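Local atomic coordinates of phosphoribosylaminoimidazole-succinocarboxamide synthase (Ehrlichia chaffeensis str. Arkansas, PDB entry 3KRE), a protein that catalyses the ATP-dependent joining of L-aspartate to 5-amino-1-(5-phospho-D-ribosyl)imidazole-4-carboxylate, forming the succinocarboxamide intermediate of de novo purine biosynthesis. Residues Gly120-Arg125 with Ile138-Tyr143; Lys85-His90 with Ser176-Asn181. All coordinates share one frame; numbering follows the deposited sequence.

Interaction 1 (Gly120-Arg125 with Ile138-Tyr143); sequences GNFSKR and IIEFYY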
loop_
_atom_site.group_PDB
_atom_site.type_symbol
_atom_site.label_atom_id
_atom_site.label_comp_id
_atom_site.label_asym_id
_atom_site.label_seq_id
_atom_site.Cartn_x
_atom_site.Cartn_y
_atom_site.Cartn_z
ATOM N N GLY A 120 6.630 -12.864 5.519
ATOM C CA GLY A 120 7.653 -12.341 4.622
ATOM C C GLY A 120 9.062 -12.389 5.191
ATOM O O GLY A 120 9.465 -13.372 5.801
ATOM N N ASN A 121 9.796 -11.302 4.997
ATOM C CA ASN A 121 11.187 -11.208 5.414
ATOM C C ASN A 121 11.321 -11.044 6.937
ATOM O O ASN A 121 12.369 -11.343 7.500
ATOM C CB ASN A 121 11.842 -10.029 4.703
ATOM C CG ASN A 121 12.131 -10.320 3.212
ATOM O OD1 ASN A 121 12.206 -11.464 2.799
ATOM N ND2 ASN A 121 12.296 -9.267 2.426
ATOM N N PHE A 122 10.261 -10.573 7.593
ATOM C CA PHE A 122 10.237 -10.498 9.051
ATOM C C PHE A 122 10.362 -11.909 9.607
ATOM O O PHE A 122 11.228 -12.188 10.434
ATOM C CB PHE A 122 8.948 -9.818 9.561
ATOM C CG PHE A 122 8.907 -9.652 11.044
ATOM C CD1 PHE A 122 9.239 -8.432 11.642
ATOM C CD2 PHE A 122 8.568 -10.714 11.859
ATOM C CE1 PHE A 122 9.226 -8.294 13.010
ATOM C CE2 PHE A 122 8.581 -10.594 13.225
ATOM C CZ PHE A 122 8.893 -9.362 13.805
ATOM N N SER A 123 9.482 -12.803 9.155
ATOM C CA SER A 123 9.533 -14.207 9.593
ATOM C C SER A 123 10.884 -14.795 9.360
ATOM O O SER A 123 11.407 -15.488 10.236
ATOM C CB SER A 123 8.558 -15.054 8.807
ATOM O OG SER A 123 7.268 -14.615 9.046
ATOM N N LYS A 124 11.443 -14.522 8.177
ATOM C CA LYS A 124 12.711 -15.140 7.795
ATOM C C LYS A 124 13.846 -14.640 8.692
ATOM O O LYS A 124 14.611 -15.438 9.204
ATOM C CB LYS A 124 13.070 -14.908 6.322
ATOM C CG LYS A 124 12.165 -15.627 5.285
ATOM C CD LYS A 124 12.554 -15.201 3.832
ATOM C CE LYS A 124 11.373 -15.194 2.835
ATOM N NZ LYS A 124 10.741 -13.822 2.547
ATOM N N ARG A 125 13.947 -13.329 8.892
ATOM C CA ARG A 125 15.117 -12.787 9.614
ATOM C C ARG A 125 15.097 -12.969 11.136
ATOM O O ARG A 125 16.173 -12.949 11.770
ATOM C CB ARG A 125 15.392 -11.331 9.192
ATOM C CG ARG A 125 14.467 -10.294 9.743
ATOM C CD ARG A 125 14.533 -9.023 8.933
ATOM N NE ARG A 125 13.885 -7.896 9.609
ATOM C CZ ARG A 125 14.456 -7.128 10.534
ATOM N NH1 ARG A 125 15.710 -7.369 10.939
ATOM N NH2 ARG A 125 13.754 -6.142 11.090
ATOM N N ILE A 138 3.534 -4.005 14.850
ATOM C CA ILE A 138 4.900 -3.587 14.680
ATOM C C ILE A 138 5.074 -2.752 13.404
ATOM O O ILE A 138 4.868 -3.239 12.303
ATOM C CB ILE A 138 5.868 -4.795 14.625
ATOM C CG1 ILE A 138 5.816 -5.549 15.943
ATOM C CG2 ILE A 138 7.320 -4.315 14.353
ATOM C CD1 ILE A 138 6.546 -6.869 15.983
ATOM N N ILE A 139 5.522 -1.521 13.591
ATOM C CA ILE A 139 5.842 -0.624 12.529
ATOM C C ILE A 139 7.331 -0.695 12.269
ATOM O O ILE A 139 8.134 -0.606 13.204
ATOM C CB ILE A 139 5.486 0.801 12.868
ATOM C CG1 ILE A 139 3.969 0.911 12.939
ATOM C CG2 ILE A 139 6.045 1.775 11.788
ATOM C CD1 ILE A 139 3.461 2.253 13.339
ATOM N N GLU A 140 7.668 -0.852 11.009
ATOM C CA GLU A 140 9.046 -0.736 10.531
ATOM C C GLU A 140 9.120 0.261 9.375
ATOM O O GLU A 140 8.199 0.330 8.541
ATOM C CB GLU A 140 9.541 -2.090 10.077
ATOM C CG GLU A 140 9.676 -3.205 11.152
ATOM C CD GLU A 140 10.196 -4.515 10.588
ATOM O OE1 GLU A 140 9.711 -4.920 9.513
ATOM O OE2 GLU A 140 11.094 -5.130 11.201
ATOM N N PHE A 141 10.221 1.013 9.318
ATOM C CA PHE A 141 10.439 2.016 8.280
ATOM C C PHE A 141 11.520 1.589 7.311
ATOM O O PHE A 141 12.535 1.041 7.735
ATOM C CB PHE A 141 10.869 3.338 8.921
ATOM C CG PHE A 141 9.829 3.944 9.796
ATOM C CD1 PHE A 141 8.729 4.576 9.237
ATOM C CD2 PHE A 141 9.938 3.896 11.192
ATOM C CE1 PHE A 141 7.769 5.175 10.033
ATOM C CE2 PHE A 141 8.946 4.473 12.000
ATOM C CZ PHE A 141 7.868 5.116 11.421
ATOM N N TYR A 142 11.309 1.864 6.012
ATOM C CA TYR A 142 12.317 1.568 4.996
ATOM C C TYR A 142 12.527 2.783 4.123
ATOM O O TYR A 142 11.602 3.506 3.833
ATOM C CB TYR A 142 11.904 0.375 4.144
ATOM C CG TYR A 142 11.717 -0.873 4.943
ATOM C CD1 TYR A 142 12.714 -1.823 5.004
ATOM C CD2 TYR A 142 10.537 -1.092 5.668
ATOM C CE1 TYR A 142 12.565 -2.956 5.742
ATOM C CE2 TYR A 142 10.378 -2.225 6.421
ATOM C CZ TYR A 142 11.401 -3.172 6.444
ATOM O OH TYR A 142 11.260 -4.315 7.200
ATOM N N TYR A 143 13.768 3.006 3.731
ATOM C CA TYR A 143 14.094 4.015 2.748
ATOM C C TYR A 143 13.753 3.465 1.343
ATOM O O TYR A 143 14.237 2.392 0.969
ATOM C CB TYR A 143 15.588 4.271 2.835
ATOM C CG TYR A 143 16.129 5.248 1.802
ATOM C CD1 TYR A 143 15.464 6.434 1.539
ATOM C CD2 TYR A 143 17.338 5.005 1.147
ATOM C CE1 TYR A 143 15.963 7.347 0.614
ATOM C CE2 TYR A 143 17.835 5.901 0.239
ATOM C CZ TYR A 143 17.134 7.068 -0.027
ATOM O OH TYR A 143 17.607 7.998 -0.930
HETATM O O HOH W 1 11.376 -7.228 8.824
#
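Phe-122 and Arg-125, on helix 120-126, reach Glu-140 and Ile-138 on strand 133-143 across an axis separation of 12.2 Å, the helix running at 101° to the strand and the nearest CA atoms, those of Phe-122 and Glu-140, lying 9.9 Å apart. The side chains of Arg-125 and Glu-140 come from opposite directions, their flat groups inclined by 25°. NH2 of Arg-125 donates to OE2 of Glu-140 over 2.8 Å, a salt bridge whose N-H...O angle of 147° is moderately bent; the oxygen is met on its syn side, somewhat out of the carboxylate plane, but within the guanidinium plane. CG of Arg-125 lies between backbone N and carbonyl carbon, and the chain beyond is extended as far as NE. NE donates a hydrogen bond to water 1 at 2.7 Å, and the water donates in turn to OE1 of Glu-140 at 2.9 Å, a second, indirect tie between the same two residues. The helix belongs to the connection between two antiparallel neighbours of the main sheet, strands 110-115 and 133-143, and it packs back on both. From strand 110-115, Arg-115 forms a further salt bridge with OE1 of Glu-140. The hydroxyl OH of Tyr-142 donates to that OE1 at 2.8 Å from above the carboxylate plane, which is likely to limit rotation of the buried carboxylate further. Phe-122 turns an edge to the carboxylate, CD1 lying 3.8 Å from OE2 of Glu-140 near the ring plane, while its CZ touches CD1 of Ile-138 at 4.1 Å.

Interaction 2 (Lys85-His90 with Ser176-Asn181); sequences KGIKTH and SLKINN
The flat group engaged between Lys-85 and Lys-178 is the peptide unit joining Lys-85 to Gly-86, and it is met at its carbonyl end; no aromatic ring or side-chain amide takes part across the two segments. NZ of Lys-178 donates to O of Lys-85 at 3.1 Å, with a C=O...N angle of 160°, nearly in line with the carbonyl bond. The lysine gets there by stretching: CG stands opposite the backbone N (chi1 178°) and every later torsion is close to trans, which carries the ammonium group from helix 166-189 across to the loop. CE follows at 3.4 Å from the same O of Lys-85.

The extended methylene chain also forms an apolar surface. Ile-87 and Lys-178 run past each other in opposite senses, and CD1 of Ile-87 lies against the chain, 3.8 Å from both CD and CE of Lys-178. The next helix residue, Ile-179, adds a second apolar contact. CG1 of Ile-179 lies 3.9 Å from CD1 of Ile-87, and CD1 of Ile-179 approaches CG2 of Ile-87 at 4.0 Å, so both branches of Ile-87 are engaged. Ile-179 continues inward to Phe-197 of strand 192-204, whereas Lys-178 lies at the exposed border.

The positive charge beside a carbonyl at a helix C-terminus is probably favourable electrostatically. Helix 67-84 ends here in a Schellman motif: N of Ile-87 hydrogen-bonds to O of Leu-82 and N of Gly-86 to O of Ile-83, and Gly-86 has the positive phi of the C-prime residue, 92°. Contact between the side chains of Ile-87 and Leu-82 is the apolar closure characteristic of that motif.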
loop_
_atom_site.group_PDB
_atom_site.type_symbol
_atom_site.label_atom_id
_atom_site.label_comp_id
_atom_site.label_asym_id
_atom_site.label_seq_id
_atom_site.Cartn_x
_atom_site.Cartn_y
_atom_site.Cartn_z
ATOM N N LYS A 85 -13.166 8.146 7.593
ATOM C CA LYS A 85 -12.734 8.223 8.995
ATOM C C LYS A 85 -11.751 9.350 9.283
ATOM O O LYS A 85 -11.185 9.381 10.358
ATOM C CB LYS A 85 -12.085 6.896 9.454
ATOM C CG LYS A 85 -12.937 5.689 9.273
ATOM C CD LYS A 85 -14.072 5.666 10.262
ATOM C CE LYS A 85 -14.742 4.285 10.290
ATOM N NZ LYS A 85 -16.066 4.299 10.974
ATOM N N GLY A 86 -11.554 10.263 8.337
ATOM C CA GLY A 86 -10.770 11.450 8.545
ATOM C C GLY A 86 -9.302 11.355 8.180
ATOM O O GLY A 86 -8.525 12.262 8.492
ATOM N N ILE A 87 -8.921 10.278 7.515
ATOM C CA ILE A 87 -7.556 10.163 7.011
ATOM C C ILE A 87 -7.409 11.011 5.735
ATOM O O ILE A 87 -8.274 10.952 4.842
ATOM C CB ILE A 87 -7.183 8.696 6.701
ATOM C CG1 ILE A 87 -7.349 7.785 7.949
ATOM C CG2 ILE A 87 -5.781 8.630 6.142
ATOM C CD1 ILE A 87 -6.442 8.104 9.186
ATOM N N LYS A 88 -6.354 11.834 5.692
ATOM C CA LYS A 88 -6.048 12.667 4.531
ATOM C C LYS A 88 -5.348 11.798 3.496
ATOM O O LYS A 88 -4.385 11.092 3.835
ATOM C CB LYS A 88 -5.157 13.844 4.944
ATOM C CG LYS A 88 -5.788 14.724 6.004
ATOM C CD LYS A 88 -4.950 15.932 6.437
ATOM C CE LYS A 88 -5.659 16.637 7.609
ATOM N NZ LYS A 88 -4.908 17.859 8.046
ATOM N N THR A 89 -5.799 11.874 2.243
ATOM C CA THR A 89 -5.240 11.010 1.191
ATOM C C THR A 89 -5.073 11.801 -0.092
ATOM O O THR A 89 -5.622 12.907 -0.224
ATOM C CB THR A 89 -6.138 9.822 0.856
ATOM O OG1 THR A 89 -7.236 10.272 0.057
ATOM C CG2 THR A 89 -6.672 9.134 2.105
ATOM N N HIS A 90 -4.364 11.213 -1.054
ATOM C CA HIS A 90 -4.237 11.845 -2.357
ATOM C C HIS A 90 -5.440 11.597 -3.284
ATOM O O HIS A 90 -5.524 12.134 -4.388
ATOM C CB HIS A 90 -2.941 11.423 -3.035
ATOM C CG HIS A 90 -2.907 10.000 -3.490
ATOM N ND1 HIS A 90 -1.934 9.534 -4.353
ATOM C CD2 HIS A 90 -3.740 8.968 -3.266
ATOM C CE1 HIS A 90 -2.141 8.253 -4.587
ATOM N NE2 HIS A 90 -3.238 7.881 -3.955
ATOM N N SER A 176 -0.585 5.619 10.901
ATOM C CA SER A 176 -0.381 4.234 10.475
ATOM C C SER A 176 -1.155 3.266 11.342
ATOM O O SER A 176 -1.808 2.338 10.827
ATOM C CB SER A 176 1.132 3.891 10.411
ATOM O OG SER A 176 1.749 4.645 9.386
ATOM N N LEU A 177 -1.114 3.440 12.660
ATOM C CA LEU A 177 -1.870 2.593 13.562
ATOM C C LEU A 177 -3.397 2.792 13.417
ATOM O O LEU A 177 -4.166 1.832 13.540
ATOM C CB LEU A 177 -1.419 2.832 15.022
ATOM C CG LEU A 177 0.031 2.411 15.271
ATOM C CD1 LEU A 177 0.542 2.806 16.678
ATOM C CD2 LEU A 177 0.134 0.867 15.022
ATOM N N LYS A 178 -3.839 4.025 13.195
ATOM C CA LYS A 178 -5.266 4.295 12.998
ATOM C C LYS A 178 -5.731 3.610 11.696
ATOM O O LYS A 178 -6.781 2.951 11.669
ATOM C CB LYS A 178 -5.546 5.806 12.958
ATOM C CG LYS A 178 -7.020 6.212 12.705
ATOM C CD LYS A 178 -7.269 7.759 12.924
ATOM C CE LYS A 178 -8.654 8.200 12.320
ATOM N NZ LYS A 178 -8.928 9.666 12.436
ATOM N N ILE A 179 -4.928 3.748 10.659
ATOM C CA ILE A 179 -5.205 3.099 9.368
ATOM C C ILE A 179 -5.258 1.588 9.566
ATOM O O ILE A 179 -6.147 0.911 9.027
ATOM C CB ILE A 179 -4.169 3.536 8.279
ATOM C CG1 ILE A 179 -4.395 4.995 7.901
ATOM C CG2 ILE A 179 -4.271 2.622 7.009
ATOM C CD1 ILE A 179 -3.222 5.696 7.204
ATOM N N ASN A 180 -4.304 1.041 10.328
ATOM C CA ASN A 180 -4.312 -0.380 10.631
ATOM C C ASN A 180 -5.635 -0.777 11.300
ATOM O O ASN A 180 -6.256 -1.760 10.922
ATOM C CB ASN A 180 -3.123 -0.742 11.519
ATOM C CG ASN A 180 -3.015 -2.257 11.795
ATOM O OD1 ASN A 180 -3.303 -3.090 10.931
ATOM N ND2 ASN A 180 -2.593 -2.608 13.021
ATOM N N ASN A 181 -6.072 -0.015 12.296
ATOM C CA ASN A 181 -7.329 -0.349 12.968
ATOM C C ASN A 181 -8.519 -0.330 12.016
ATOM O O ASN A 181 -9.318 -1.252 12.021
ATOM C CB ASN A 181 -7.622 0.610 14.104
ATOM C CG ASN A 181 -6.665 0.437 15.261
ATOM O OD1 ASN A 181 -6.058 -0.620 15.423
ATOM N ND2 ASN A 181 -6.551 1.475 16.101
#

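The centres of the two contacts are about 21 Å apart, yet they are linked by strand 133-143, whose two sides serve different helices. Ile-138 and Glu-140 project toward helix 120-126 in interaction 1, whereas Ile-139 and Phe-141 face helix 166-189, the helix of interaction 2; CD1 of Ile-139 packs 3.9 Å from CG of Leu-177. This strand, paired with 110-115 and 152-153 in the large antiparallel sheet, therefore has a helix packed against each side. Along the chain the order is 85-90, 120-125, 138-143, 176-181, so the short-range interaction 1 falls wholly within the span bridged by interaction 2. The latter ties the end of helix 67-84 to helix 166-189.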